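Local coordinates for protein oxidoreductase, short-chain dehydrogenase/reductase family (Aeromonas hydrophila subsp. hydrophila, PDB 3L6E) that probably catalyses a nucleotide-dependent oxidoreduction as a short-chain dehydrogenase/reductase, possibly reducing 3-dehydrosphinganine in sphingolipid metabolism, at residues G14-R26 with P200-E212. Numbering follows the deposited sequence.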
loop_
_atom_site.group_PDB
_atom_site.type_symbol
_atom_site.label_atom_id
_atom_site.label_comp_id
_atom_site.label_asym_id
_atom_site.label_seq_id
_atom_site.Cartn_x
_atom_site.Cartn_y
_atom_site.Cartn_z
ATOM N N GLY A 14 20.663 2.971 1.039
ATOM C CA GLY A 14 20.323 2.677 -0.358
ATOM C C GLY A 14 18.903 3.147 -0.610
ATOM O O GLY A 14 18.605 3.768 -1.640
ATOM N N LEU A 15 18.051 2.864 0.375
ATOM C CA LEU A 15 16.646 3.248 0.418
ATOM C C LEU A 15 16.456 4.759 0.474
ATOM O O LEU A 15 15.719 5.327 -0.337
ATOM C CB LEU A 15 16.015 2.609 1.652
ATOM C CG LEU A 15 14.571 2.116 1.695
ATOM C CD1 LEU A 15 14.515 0.752 2.379
ATOM C CD2 LEU A 15 13.689 3.109 2.435
ATOM N N GLY A 16 17.096 5.405 1.447
ATOM C CA GLY A 16 17.029 6.870 1.562
ATOM C C GLY A 16 17.564 7.627 0.348
ATOM O O GLY A 16 16.998 8.668 -0.038
ATOM N N ARG A 17 18.646 7.101 -0.246
ATOM C CA ARG A 17 19.198 7.601 -1.514
ATOM C C ARG A 17 18.131 7.547 -2.592
ATOM O O ARG A 17 17.811 8.570 -3.200
ATOM C CB ARG A 17 20.404 6.764 -1.976
ATOM C CG ARG A 17 21.796 7.337 -1.746
ATOM C CD ARG A 17 22.861 6.589 -2.608
ATOM N NE ARG A 17 22.312 6.083 -3.875
ATOM C CZ ARG A 17 22.767 6.376 -5.095
ATOM N NH1 ARG A 17 22.174 5.862 -6.161
ATOM N NH2 ARG A 17 23.811 7.177 -5.257
ATOM N N ALA A 18 17.553 6.362 -2.814
ATOM C CA ALA A 18 16.571 6.183 -3.887
ATOM C C ALA A 18 15.346 7.090 -3.705
ATOM O O ALA A 18 14.831 7.666 -4.666
ATOM C CB ALA A 18 16.138 4.702 -4.000
ATOM N N LEU A 19 14.866 7.183 -2.472
ATOM C CA LEU A 19 13.733 8.036 -2.171
ATOM C C LEU A 19 14.075 9.498 -2.420
ATOM O O LEU A 19 13.253 10.219 -2.945
ATOM C CB LEU A 19 13.247 7.846 -0.734
ATOM C CG LEU A 19 12.538 6.539 -0.339
ATOM C CD1 LEU A 19 12.615 6.335 1.158
ATOM C CD2 LEU A 19 11.088 6.504 -0.805
ATOM N N THR A 20 15.286 9.922 -2.043
ATOM C CA THR A 20 15.713 11.306 -2.217
ATOM C C THR A 20 15.758 11.630 -3.691
ATOM O O THR A 20 15.206 12.637 -4.114
ATOM C CB THR A 20 17.081 11.602 -1.585
ATOM O OG1 THR A 20 17.021 11.388 -0.179
ATOM C CG2 THR A 20 17.509 13.065 -1.829
ATOM N N ILE A 21 16.411 10.761 -4.465
ATOM C CA ILE A 21 16.510 10.900 -5.910
ATOM C C ILE A 21 15.133 11.030 -6.555
ATOM O O ILE A 21 14.920 11.897 -7.402
ATOM C CB ILE A 21 17.316 9.739 -6.570
ATOM C CG1 ILE A 21 18.744 9.693 -6.009
ATOM C CG2 ILE A 21 17.300 9.881 -8.109
ATOM C CD1 ILE A 21 19.597 8.541 -6.480
ATOM N N GLY A 22 14.205 10.176 -6.130
ATOM C CA GLY A 22 12.869 10.097 -6.720
ATOM C C GLY A 22 12.027 11.330 -6.503
ATOM O O GLY A 22 11.323 11.767 -7.414
ATOM N N LEU A 23 12.090 11.880 -5.289
ATOM C CA LEU A 23 11.385 13.109 -4.927
ATOM C C LEU A 23 11.982 14.311 -5.653
ATOM O O LEU A 23 11.273 15.256 -5.996
ATOM C CB LEU A 23 11.456 13.338 -3.408
ATOM C CG LEU A 23 10.708 12.389 -2.462
ATOM C CD1 LEU A 23 11.369 12.308 -1.092
ATOM C CD2 LEU A 23 9.234 12.758 -2.327
ATOM N N VAL A 24 13.292 14.280 -5.890
ATOM C CA VAL A 24 13.933 15.346 -6.666
ATOM C C VAL A 24 13.448 15.329 -8.115
ATOM O O VAL A 24 13.089 16.383 -8.674
ATOM C CB VAL A 24 15.470 15.275 -6.608
ATOM C CG1 VAL A 24 16.118 16.164 -7.717
ATOM C CG2 VAL A 24 15.955 15.694 -5.228
ATOM N N GLU A 25 13.456 14.136 -8.711
ATOM C CA GLU A 25 12.960 13.924 -10.076
ATOM C C GLU A 25 11.485 14.334 -10.211
ATOM O O GLU A 25 11.062 14.762 -11.277
ATOM C CB GLU A 25 13.152 12.460 -10.513
ATOM C CG GLU A 25 14.613 12.051 -10.750
ATOM C CD GLU A 25 14.787 10.589 -11.182
ATOM O OE1 GLU A 25 13.801 9.815 -11.125
ATOM O OE2 GLU A 25 15.913 10.213 -11.576
ATOM N N ARG A 26 10.715 14.206 -9.125
ATOM C CA ARG A 26 9.318 14.655 -9.111
ATOM C C ARG A 26 9.176 16.152 -8.726
ATOM O O ARG A 26 8.075 16.633 -8.430
ATOM C CB ARG A 26 8.454 13.737 -8.222
ATOM C CG ARG A 26 8.300 12.287 -8.744
ATOM C CD ARG A 26 8.027 11.295 -7.594
ATOM N NE ARG A 26 8.121 9.874 -7.986
ATOM C CZ ARG A 26 7.092 9.026 -8.047
ATOM N NH1 ARG A 26 7.287 7.755 -8.399
ATOM N NH2 ARG A 26 5.863 9.436 -7.754
ATOM N N PRO A 200 16.302 -0.868 -3.994
ATOM C CA PRO A 200 15.821 0.439 -3.488
ATOM C C PRO A 200 14.939 1.204 -4.489
ATOM O O PRO A 200 13.904 1.778 -4.110
ATOM C CB PRO A 200 17.119 1.219 -3.267
ATOM C CG PRO A 200 18.169 0.184 -3.063
ATOM C CD PRO A 200 17.766 -1.000 -3.888
ATOM N N GLU A 201 15.349 1.195 -5.752
ATOM C CA GLU A 201 14.685 1.944 -6.809
ATOM C C GLU A 201 13.219 1.568 -6.935
ATOM O O GLU A 201 12.353 2.446 -6.925
ATOM C CB GLU A 201 15.400 1.737 -8.160
ATOM C CG GLU A 201 16.778 2.374 -8.268
ATOM C CD GLU A 201 17.830 1.716 -7.381
ATOM O OE1 GLU A 201 17.773 0.487 -7.166
ATOM O OE2 GLU A 201 18.729 2.449 -6.911
ATOM N N ASP A 202 12.955 0.266 -7.037
ATOM C CA ASP A 202 11.602 -0.272 -7.124
ATOM C C ASP A 202 10.814 -0.016 -5.823
ATOM O O ASP A 202 9.632 0.381 -5.862
ATOM C CB ASP A 202 11.639 -1.773 -7.390
ATOM C CG ASP A 202 12.111 -2.143 -8.798
ATOM O OD1 ASP A 202 12.148 -1.306 -9.739
ATOM O OD2 ASP A 202 12.416 -3.341 -8.961
ATOM N N ALA A 203 11.465 -0.241 -4.681
ATOM C CA ALA A 203 10.823 0.007 -3.385
ATOM C C ALA A 203 10.362 1.481 -3.350
ATOM O O ALA A 203 9.172 1.756 -3.252
ATOM C CB ALA A 203 11.771 -0.327 -2.229
ATOM N N ALA A 204 11.309 2.401 -3.511
ATOM C CA ALA A 204 11.033 3.848 -3.556
ATOM C C ALA A 204 9.857 4.248 -4.459
ATOM O O ALA A 204 9.021 5.081 -4.070
ATOM C CB ALA A 204 12.302 4.633 -3.968
ATOM N N ALA A 205 9.807 3.648 -5.647
ATOM C CA ALA A 205 8.816 3.998 -6.668
ATOM C C ALA A 205 7.403 3.672 -6.226
ATOM O O ALA A 205 6.486 4.485 -6.435
ATOM C CB ALA A 205 9.158 3.338 -8.032
ATOM N N TYR A 206 7.219 2.496 -5.612
ATOM C CA TYR A 206 5.943 2.165 -4.969
ATOM C C TYR A 206 5.592 3.139 -3.859
ATOM O O TYR A 206 4.454 3.571 -3.761
ATOM C CB TYR A 206 5.955 0.763 -4.347
ATOM C CG TYR A 206 5.758 -0.352 -5.338
ATOM C CD1 TYR A 206 4.650 -0.371 -6.189
ATOM C CD2 TYR A 206 6.685 -1.381 -5.434
ATOM C CE1 TYR A 206 4.483 -1.401 -7.111
ATOM C CE2 TYR A 206 6.516 -2.401 -6.328
ATOM C CZ TYR A 206 5.418 -2.415 -7.153
ATOM O OH TYR A 206 5.286 -3.453 -8.047
HETATM N N MSE A 207 6.579 3.437 -3.017
HETATM C CA MSE A 207 6.403 4.281 -1.837
HETATM C C MSE A 207 6.025 5.718 -2.239
HETATM O O MSE A 207 5.082 6.289 -1.692
HETATM C CB MSE A 207 7.668 4.269 -0.964
HETATM C CG MSE A 207 7.982 2.915 -0.332
HETATM SE SE MSE A 207 9.729 2.816 0.593
HETATM C CE MSE A 207 9.279 3.695 2.226
ATOM N N LEU A 208 6.745 6.272 -3.206
ATOM C CA LEU A 208 6.486 7.632 -3.668
ATOM C C LEU A 208 5.167 7.749 -4.429
ATOM O O LEU A 208 4.480 8.757 -4.316
ATOM C CB LEU A 208 7.634 8.168 -4.519
ATOM C CG LEU A 208 9.001 8.268 -3.846
ATOM C CD1 LEU A 208 10.055 8.692 -4.863
ATOM C CD2 LEU A 208 8.996 9.185 -2.649
ATOM N N ASP A 209 4.806 6.724 -5.196
ATOM C CA ASP A 209 3.469 6.714 -5.781
ATOM C C ASP A 209 2.437 6.689 -4.659
ATOM O O ASP A 209 1.451 7.392 -4.709
ATOM C CB ASP A 209 3.245 5.538 -6.724
ATOM C CG ASP A 209 3.959 5.697 -8.046
ATOM O OD1 ASP A 209 4.684 6.692 -8.229
ATOM O OD2 ASP A 209 3.790 4.816 -8.913
ATOM N N ALA A 210 2.672 5.870 -3.651
ATOM C CA ALA A 210 1.732 5.758 -2.559
ATOM C C ALA A 210 1.627 7.100 -1.800
ATOM O O ALA A 210 0.575 7.440 -1.304
ATOM C CB ALA A 210 2.136 4.637 -1.636
ATOM N N LEU A 211 2.712 7.863 -1.732
ATOM C CA LEU A 211 2.691 9.118 -0.984
ATOM C C LEU A 211 2.161 10.321 -1.777
ATOM O O LEU A 211 2.179 11.436 -1.271
ATOM C CB LEU A 211 4.079 9.436 -0.426
ATOM C CG LEU A 211 4.582 8.569 0.721
ATOM C CD1 LEU A 211 6.069 8.820 0.954
ATOM C CD2 LEU A 211 3.741 8.817 1.988
ATOM N N GLU A 212 1.720 10.101 -3.011
ATOM C CA GLU A 212 1.126 11.166 -3.828
ATOM C C GLU A 212 -0.171 11.685 -3.197
ATOM O O GLU A 212 -1.014 10.901 -2.776
ATOM C CB GLU A 212 0.818 10.661 -5.244
ATOM C CG GLU A 212 2.023 10.477 -6.153
ATOM C CD GLU A 212 2.488 11.771 -6.809
ATOM O OE1 GLU A 212 1.639 12.498 -7.383
ATOM O OE2 GLU A 212 3.716 12.044 -6.760
#
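The guanidinium of R26 lies with one face on L208, whose CB sits over its centre, 3.7 Å from R26 CZ. At its edge, near its plane, come D209, E212 and the carbonyl oxygen of G22. R26 NH1 and NH2 both bond to D209 OD1, at 2.8 and 3.0 Å. That single oxygen lies in the guanidinium plane, but the carboxylate is turned 54° from it. R26 NH2 also forms a longer salt bridge to E212 OE2, 3.5 Å away. The arginine can reach this far because its chain runs extended from CG to NE. Together these contacts probably restrict the guanidinium, where both helices come to their C-terminal ends.

The middle of the contact is apolar. L208 CD1 rests on the bare backbone of G22, 3.7 Å from its CA. L208 CD2 meets L23 CD2 at 3.6 Å and also touches L19 CD2. L19 CD2 continues onto A204. A18 CB touches the CB atoms of both P200 and A204. At the N-terminal end P200 CB lies 3.4 Å from G14 O. Small A18, G22 and A204 fit the 8.4 Å axis approach; the signed crossing angle is -52°.

Helices 14-25 and 200-210 pack side by side on the parallel sheet of the SDR Rossmann fold. L15 and L19 face strand 80-84, and M207 reaches strands 128-137 and 217-226. T20 and I21 touch helix 37-47. Y206 OH and D202 OD2 bond to E212 O and S216 OG of the second subunit.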